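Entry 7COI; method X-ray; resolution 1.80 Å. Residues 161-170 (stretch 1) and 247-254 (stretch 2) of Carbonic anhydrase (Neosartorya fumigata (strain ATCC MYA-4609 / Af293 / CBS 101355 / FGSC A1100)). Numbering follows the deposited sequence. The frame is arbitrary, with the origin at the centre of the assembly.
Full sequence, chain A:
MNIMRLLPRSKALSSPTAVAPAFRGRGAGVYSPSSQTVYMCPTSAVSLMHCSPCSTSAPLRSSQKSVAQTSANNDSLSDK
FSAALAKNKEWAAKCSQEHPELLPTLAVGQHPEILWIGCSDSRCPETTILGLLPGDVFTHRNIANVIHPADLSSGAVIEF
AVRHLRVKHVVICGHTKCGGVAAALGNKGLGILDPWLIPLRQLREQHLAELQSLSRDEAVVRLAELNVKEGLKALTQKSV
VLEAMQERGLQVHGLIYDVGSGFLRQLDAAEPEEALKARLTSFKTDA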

# COMPACT_ATOMS: atom_id res chain seq x y z
N ALA A 161 0.62 17.27 -8.06
CA ALA A 161 0.01 17.99 -9.19
C ALA A 161 -0.89 19.13 -8.66
O ALA A 161 -0.86 20.24 -9.22
CB ALA A 161 -0.77 17.06 -10.05
N VAL A 162 -1.73 18.82 -7.69
CA VAL A 162 -2.81 19.75 -7.27
C VAL A 162 -2.23 20.83 -6.36
O VAL A 162 -2.50 22.03 -6.61
CB VAL A 162 -4.00 19.02 -6.65
CG1 VAL A 162 -5.03 20.01 -6.14
CG2 VAL A 162 -4.65 18.09 -7.64
N ARG A 163 -1.44 20.47 -5.36
CA ARG A 163 -0.97 21.47 -4.37
C ARG A 163 0.27 22.19 -4.90
O ARG A 163 0.34 23.43 -4.75
CB ARG A 163 -0.67 20.83 -3.01
CG ARG A 163 -0.18 21.82 -1.95
CD ARG A 163 -0.07 21.22 -0.56
NE ARG A 163 -1.33 20.64 -0.10
CZ ARG A 163 -2.37 21.36 0.37
NH1 ARG A 163 -2.32 22.69 0.41
NH2 ARG A 163 -3.48 20.77 0.78
N HIS A 164 1.23 21.47 -5.48
CA HIS A 164 2.57 22.02 -5.79
C HIS A 164 2.58 22.59 -7.22
O HIS A 164 2.98 23.74 -7.36
CB HIS A 164 3.64 21.00 -5.47
CG HIS A 164 3.67 20.70 -4.01
ND1 HIS A 164 4.07 21.64 -3.09
CD2 HIS A 164 3.29 19.61 -3.31
CE1 HIS A 164 3.99 21.11 -1.87
NE2 HIS A 164 3.51 19.86 -1.98
N LEU A 165 2.10 21.89 -8.23
CA LEU A 165 2.10 22.44 -9.61
C LEU A 165 0.82 23.25 -9.86
O LEU A 165 0.79 23.97 -10.86
CB LEU A 165 2.23 21.28 -10.60
CG LEU A 165 3.54 20.48 -10.49
CD1 LEU A 165 3.57 19.36 -11.54
CD2 LEU A 165 4.77 21.38 -10.63
N ARG A 166 -0.21 23.12 -9.03
CA ARG A 166 -1.50 23.85 -9.18
C ARG A 166 -2.08 23.63 -10.57
O ARG A 166 -2.49 24.62 -11.26
CB ARG A 166 -1.31 25.32 -8.82
CG ARG A 166 -0.95 25.55 -7.36
CD ARG A 166 -0.67 27.02 -7.02
NE ARG A 166 -1.80 27.87 -7.34
CZ ARG A 166 -2.88 28.05 -6.56
NH1 ARG A 166 -2.97 27.44 -5.39
NH2 ARG A 166 -3.85 28.86 -6.97
N VAL A 167 -2.19 22.38 -11.00
CA VAL A 167 -2.86 22.08 -12.29
C VAL A 167 -4.28 22.63 -12.24
O VAL A 167 -4.89 22.67 -11.14
CB VAL A 167 -2.83 20.56 -12.58
CG1 VAL A 167 -1.41 20.07 -12.78
CG2 VAL A 167 -3.52 19.75 -11.50
N LYS A 168 -4.83 22.95 -13.39
CA LYS A 168 -6.21 23.47 -13.50
C LYS A 168 -7.18 22.33 -13.81
O LYS A 168 -8.40 22.51 -13.59
CB LYS A 168 -6.26 24.54 -14.60
CG LYS A 168 -5.46 25.79 -14.30
CD LYS A 168 -5.78 26.95 -15.23
CE LYS A 168 -4.99 28.20 -14.89
NZ LYS A 168 -3.54 27.90 -14.87
N HIS A 169 -6.67 21.21 -14.34
CA HIS A 169 -7.53 20.10 -14.81
C HIS A 169 -6.94 18.78 -14.32
O HIS A 169 -5.70 18.61 -14.44
CB HIS A 169 -7.60 20.06 -16.33
CG HIS A 169 -8.13 21.33 -16.91
ND1 HIS A 169 -9.48 21.56 -17.00
CD2 HIS A 169 -7.49 22.42 -17.39
CE1 HIS A 169 -9.66 22.75 -17.54
NE2 HIS A 169 -8.46 23.31 -17.77
N VAL A 170 -7.79 17.92 -13.81
CA VAL A 170 -7.46 16.47 -13.58
C VAL A 170 -8.32 15.66 -14.53
O VAL A 170 -9.55 15.77 -14.48
CB VAL A 170 -7.63 16.02 -12.13
CG1 VAL A 170 -7.17 14.55 -12.00
CG2 VAL A 170 -6.85 16.92 -11.17
N GLU A 247 -11.13 26.84 -4.27
CA GLU A 247 -10.17 27.96 -4.31
C GLU A 247 -9.95 28.48 -5.75
O GLU A 247 -9.84 29.73 -5.90
CB GLU A 247 -8.85 27.53 -3.67
CG GLU A 247 -7.77 28.59 -3.83
CD GLU A 247 -6.78 28.39 -4.99
OE1 GLU A 247 -6.40 27.21 -5.25
OE2 GLU A 247 -6.32 29.40 -5.59
N ARG A 248 -9.85 27.61 -6.76
CA ARG A 248 -9.44 28.07 -8.11
C ARG A 248 -10.25 27.42 -9.23
O ARG A 248 -9.86 27.59 -10.39
CB ARG A 248 -7.94 27.91 -8.34
CG ARG A 248 -7.42 26.47 -8.32
CD ARG A 248 -6.16 26.33 -9.20
NE ARG A 248 -5.69 24.95 -9.28
CZ ARG A 248 -5.09 24.31 -8.28
NH1 ARG A 248 -4.97 24.90 -7.10
NH2 ARG A 248 -4.70 23.05 -8.37
N GLY A 249 -11.36 26.76 -8.92
CA GLY A 249 -12.20 26.13 -9.94
C GLY A 249 -11.45 25.00 -10.63
O GLY A 249 -11.72 24.79 -11.83
N LEU A 250 -10.57 24.27 -9.93
CA LEU A 250 -9.99 23.02 -10.50
C LEU A 250 -11.13 22.21 -11.07
O LEU A 250 -12.21 22.05 -10.40
CB LEU A 250 -9.26 22.23 -9.40
CG LEU A 250 -8.82 20.82 -9.78
CD1 LEU A 250 -7.67 20.91 -10.73
CD2 LEU A 250 -8.38 20.02 -8.57
N GLN A 251 -10.93 21.67 -12.27
CA GLN A 251 -11.97 20.86 -12.91
C GLN A 251 -11.48 19.42 -12.97
O GLN A 251 -10.26 19.23 -13.13
CB GLN A 251 -12.26 21.38 -14.30
CG GLN A 251 -12.91 22.75 -14.28
CD GLN A 251 -13.05 23.30 -15.67
OE1 GLN A 251 -13.23 22.56 -16.64
NE2 GLN A 251 -12.91 24.61 -15.79
N VAL A 252 -12.42 18.48 -12.88
CA VAL A 252 -12.12 17.04 -13.10
C VAL A 252 -12.92 16.56 -14.29
O VAL A 252 -14.03 17.05 -14.52
CB VAL A 252 -12.36 16.23 -11.81
CG1 VAL A 252 -11.55 16.81 -10.67
CG2 VAL A 252 -13.84 16.12 -11.43
N HIS A 253 -12.34 15.65 -15.07
CA HIS A 253 -12.94 15.20 -16.35
C HIS A 253 -12.75 13.71 -16.50
O HIS A 253 -11.62 13.26 -16.22
CB HIS A 253 -12.26 15.91 -17.54
CG HIS A 253 -12.10 17.38 -17.37
ND1 HIS A 253 -13.11 18.24 -17.72
CD2 HIS A 253 -11.08 18.14 -16.90
CE1 HIS A 253 -12.72 19.47 -17.46
NE2 HIS A 253 -11.46 19.44 -17.00
N GLY A 254 -13.78 13.02 -16.97
CA GLY A 254 -13.71 11.61 -17.34
C GLY A 254 -13.72 11.47 -18.83
O GLY A 254 -14.61 12.09 -19.49
O HOH W 1 -4.30 23.91 -4.62
O HOH W 2 -9.59 24.96 -13.74

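Each stretch leaves a helix and enters a strand, and the two strands run parallel. The turns out of the helices are similar: Arg166 (phi/psi 54/52) and Gly249 (65/34) are each the first residue to leave helical geometry, both with positive phi, a conformation that glycine adopts readily and arginine less so. Beyond them the chains come into register, with CA-CA distances of 4.9 Å for His169-Gln251 and 4.7 Å for Val170-Val252. Three backbone hydrogen bonds define the ladder: Gln251 N to Lys168 O (3.0 Å, 168°), Val170 N to Gln251 O (2.9 Å, 167°) and His253 N to Val170 O (2.9 Å, 140°). Gln251 therefore bonds through both its N and its O to residues flanking His169, the usual parallel pattern. The same carbonyls also receive CA-H...O contacts, among them Val252 CA to Val170 O at 3.2 Å. Where the strands begin, water 2 donates to Lys168 O (2.7 Å) and to Gly249 O (2.9 Å), bridging two carbonyls that cannot bond to each other.

Arg248 is the main polar link between the helical ends, and it has the largest area covered by the opposing stretch, 100 Å². Its CA-to-CB bond points toward stretch 1, and the extended side chain brings the guanidinium edge to two carbonyls. NH2 donates to Val162 O (3.0 Å) and to Val167 O (2.8 Å), while NE also reaches Val167 O (3.0 Å). Water 1 adds a second route, accepting from Arg248 NH1 at 2.8 Å and donating to Val162 O at 3.3 Å.

Glu247 accompanies this group with a carboxylate that serves two arginines. Arg166 NH2 meets Glu247 OE2 in a salt bridge at 2.9 Å with a nearly linear 170° angle; the bond from Arg166 NH1 to Glu247 OE1, at 3.4 Å and 132°, is weak. Arg248 NH1 pairs with Glu247 OE1 at 3.3 Å. The shared negative charge helps offset the proximity of the two cations, whose NH1 atoms, on Arg166 and Arg248, lie 3.7 Å apart.

Leu250 supplies most of the apolar contacts. Its CD2 lies 4.1 Å from Val162 CG1, and its CD1 lies 4.1 Å from Val170 CG2, so the leucine spans from helix to strand. Val170 CB and Val252 CG1 meet at 4.3 Å on the face of the sheet their side chains share.

His169 shares a sheet face with Gln251, and its ND1 hydrogen-bonds to His253 NE2 at 2.9 Å. The rings meet rim to rim, centroids 5.1 Å apart and planes at 34°; each bonding nitrogen lies at the edge of the other ring, near its plane, and the 153° angle fits a hydrogen bond between rims, with neither ring over the face of the other; either nitrogen could be the donor.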